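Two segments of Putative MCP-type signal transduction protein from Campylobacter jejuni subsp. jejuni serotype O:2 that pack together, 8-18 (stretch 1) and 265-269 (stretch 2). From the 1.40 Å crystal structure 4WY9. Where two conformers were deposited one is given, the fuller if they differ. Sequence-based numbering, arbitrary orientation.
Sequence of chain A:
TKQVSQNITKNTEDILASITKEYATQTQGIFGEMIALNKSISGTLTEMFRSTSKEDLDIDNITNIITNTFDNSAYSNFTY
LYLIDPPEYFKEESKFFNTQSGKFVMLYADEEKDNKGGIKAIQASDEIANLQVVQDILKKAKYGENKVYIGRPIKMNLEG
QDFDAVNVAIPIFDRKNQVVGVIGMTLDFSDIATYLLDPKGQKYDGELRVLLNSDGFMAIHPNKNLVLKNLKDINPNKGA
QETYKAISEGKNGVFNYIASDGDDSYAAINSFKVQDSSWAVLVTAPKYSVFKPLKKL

Stretch 1, residues 8-18: ITKNTEDILAS
Stretch 2 (265-269) SYAAI

Residues 8-18 form a regular α-helix, with phi/psi near -63/-44 and successive i to i+4 backbone hydrogen bonds from Thr12 N to Ile8 O (2.8 Å) through Ser18 N to Asp14 O (3.0 Å). Residues 265-269 are an extended strand, phi -92 to -136 and psi 133 to 164. The two run in broadly the same direction: their axes cross at -34° and approach to 7.4 Å. Register is fixed by Glu13 CA to Tyr266 CA at 6.9 Å and Ala17 CA to Ala268 CA at 5.5 Å, so the backbones draw closer toward the C-terminal end. Strand alternation directs the CA-to-CB bonds of Tyr266 and Ala268 toward the helix and those of Ala267 and Ile269 away.

The polar evidence is a single hydrogen bond across the interface, Thr9 OG1 to Tyr266 OH, 2.9 Å. The ring of Tyr266 (chi1 -61°, chi2 -70°) runs back along the helix, so that OH reaches the level of Thr9, whose m rotamer places OG1 within reach of the phenol. Glu13 (m, t, chi3 -18°) brings OE2, a polar atom beside the ring, to 4.1 Å from Tyr266 CE1, an oblique approach.

Carbon contacts supply further packing. Thr12 CG2 lies 4.0 Å from Tyr266 CD2; its m rotamer also sets Thr12 OG1 2.6 Å from Ile8 O, a hydrogen bond that satisfies the hydroxyl within the helix. The CA-to-CB bond of Leu16 (m,t) points toward the strand; this branched apolar residue touches Tyr266 CB with CD1 (3.6 Å) and Ala268 CB with CB (3.7 Å).

Close backbone packing is seen at Ala268, whose CB is 3.5 Å from Leu16 O and 3.8 Å from Ala17 N; a methyl suits this narrow separation. Of 314 Å² buried in total, Tyr266 contributes 112 Å², Leu16 59 Å² and Ala268 51 Å². The long tyrosine spans several helix positions with its ring and carries a hydroxyl to Thr9.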

# COMPACT_ATOMS: atom_id res chain seq x y z
N ILE A 8 -0.57 -36.11 -5.62
CA ILE A 8 -1.43 -34.93 -5.49
C ILE A 8 -0.94 -34.00 -4.39
O ILE A 8 -0.93 -32.78 -4.57
CB ILE A 8 -2.91 -35.33 -5.25
CG1 ILE A 8 -3.57 -35.77 -6.56
CG2 ILE A 8 -3.71 -34.18 -4.69
CD1 ILE A 8 -4.99 -36.33 -6.41
N THR A 9 -0.57 -34.52 -3.23
CA THR A 9 -0.09 -33.67 -2.14
C THR A 9 1.15 -32.88 -2.56
O THR A 9 1.20 -31.64 -2.45
CB THR A 9 0.19 -34.46 -0.87
OG1 THR A 9 -1.03 -35.00 -0.35
CG2 THR A 9 0.86 -33.59 0.19
N LYS A 10 2.15 -33.58 -3.05
CA LYS A 10 3.40 -32.94 -3.46
C LYS A 10 3.15 -31.93 -4.57
O LYS A 10 3.67 -30.81 -4.57
CB LYS A 10 4.42 -33.98 -3.93
CG LYS A 10 5.66 -33.38 -4.55
CD LYS A 10 6.48 -34.43 -5.28
CE LYS A 10 7.74 -33.82 -5.85
NZ LYS A 10 8.56 -34.85 -6.58
N ASN A 11 2.36 -32.34 -5.56
CA ASN A 11 2.10 -31.45 -6.67
C ASN A 11 1.32 -30.21 -6.23
O ASN A 11 1.61 -29.09 -6.69
CB ASN A 11 1.38 -32.20 -7.78
CG ASN A 11 1.43 -31.49 -9.09
OD1 ASN A 11 2.50 -30.91 -9.47
ND2 ASN A 11 0.32 -31.47 -9.80
N THR A 12 0.38 -30.39 -5.31
CA THR A 12 -0.42 -29.28 -4.82
C THR A 12 0.47 -28.29 -4.09
O THR A 12 0.35 -27.07 -4.24
CB THR A 12 -1.57 -29.72 -3.91
OG1 THR A 12 -2.44 -30.62 -4.61
CG2 THR A 12 -2.39 -28.55 -3.42
N GLU A 13 1.35 -28.81 -3.25
CA GLU A 13 2.31 -27.95 -2.53
C GLU A 13 3.14 -27.14 -3.53
O GLU A 13 3.34 -25.94 -3.35
CB GLU A 13 3.18 -28.79 -1.62
CG GLU A 13 2.41 -29.43 -0.47
CD GLU A 13 3.19 -30.53 0.28
OE1 GLU A 13 4.18 -31.06 -0.27
OE2 GLU A 13 2.79 -30.90 1.42
N ASP A 14 3.62 -27.80 -4.59
CA ASP A 14 4.46 -27.11 -5.55
C ASP A 14 3.65 -26.08 -6.32
O ASP A 14 4.14 -24.99 -6.64
CB ASP A 14 5.11 -28.10 -6.52
CG ASP A 14 6.16 -28.97 -5.88
OD1 ASP A 14 6.67 -28.62 -4.81
OD2 ASP A 14 6.50 -30.02 -6.48
N ILE A 15 2.44 -26.42 -6.66
CA ILE A 15 1.54 -25.50 -7.38
C ILE A 15 1.28 -24.27 -6.52
O ILE A 15 1.36 -23.12 -7.00
CB ILE A 15 0.23 -26.19 -7.79
CG1 ILE A 15 0.50 -27.20 -8.89
CG2 ILE A 15 -0.83 -25.19 -8.22
CD1 ILE A 15 -0.60 -28.23 -9.09
N LEU A 16 0.95 -24.48 -5.26
CA LEU A 16 0.66 -23.35 -4.37
C LEU A 16 1.89 -22.44 -4.20
O LEU A 16 1.77 -21.20 -4.20
CB LEU A 16 0.15 -23.82 -3.03
CG LEU A 16 -1.24 -24.42 -3.02
CD1 LEU A 16 -1.53 -25.01 -1.64
CD2 LEU A 16 -2.29 -23.37 -3.36
N ALA A 17 3.07 -23.03 -4.08
CA ALA A 17 4.29 -22.22 -3.99
C ALA A 17 4.46 -21.37 -5.25
O ALA A 17 4.83 -20.19 -5.18
CB ALA A 17 5.49 -23.10 -3.77
N SER A 18 4.18 -21.96 -6.41
CA SER A 18 4.33 -21.25 -7.68
C SER A 18 3.32 -20.08 -7.78
O SER A 18 3.68 -18.97 -8.16
CB SER A 18 4.14 -22.20 -8.86
OG SER A 18 4.27 -21.55 -10.11
N SER A 265 -6.48 -27.33 5.14
CA SER A 265 -5.93 -26.91 3.87
C SER A 265 -4.44 -27.13 3.75
O SER A 265 -3.74 -27.32 4.76
CB SER A 265 -6.22 -25.41 3.63
OG SER A 265 -7.61 -25.10 3.81
N TYR A 266 -3.94 -27.06 2.52
CA TYR A 266 -2.55 -26.73 2.25
C TYR A 266 -2.47 -25.22 2.07
O TYR A 266 -3.36 -24.62 1.46
CB TYR A 266 -2.02 -27.45 1.02
CG TYR A 266 -2.07 -28.96 1.14
CD1 TYR A 266 -1.23 -29.62 2.01
CD2 TYR A 266 -2.94 -29.72 0.36
CE1 TYR A 266 -1.28 -31.00 2.16
CE2 TYR A 266 -2.98 -31.08 0.49
CZ TYR A 266 -2.15 -31.73 1.38
OH TYR A 266 -2.21 -33.10 1.49
N ALA A 267 -1.42 -24.60 2.58
CA ALA A 267 -1.24 -23.15 2.44
C ALA A 267 0.18 -22.84 2.06
O ALA A 267 1.10 -23.33 2.72
CB ALA A 267 -1.60 -22.42 3.72
N ALA A 268 0.36 -21.98 1.07
CA ALA A 268 1.67 -21.49 0.75
C ALA A 268 1.81 -20.03 1.13
O ALA A 268 0.84 -19.25 1.01
CB ALA A 268 1.99 -21.66 -0.71
N ILE A 269 3.00 -19.66 1.56
CA ILE A 269 3.37 -18.29 1.88
C ILE A 269 4.53 -17.89 1.00
O ILE A 269 5.50 -18.64 0.90
CB ILE A 269 3.78 -18.10 3.37
CG1 ILE A 269 2.63 -18.47 4.28
CG2 ILE A 269 4.29 -16.71 3.68
CD1 ILE A 269 1.50 -17.61 4.15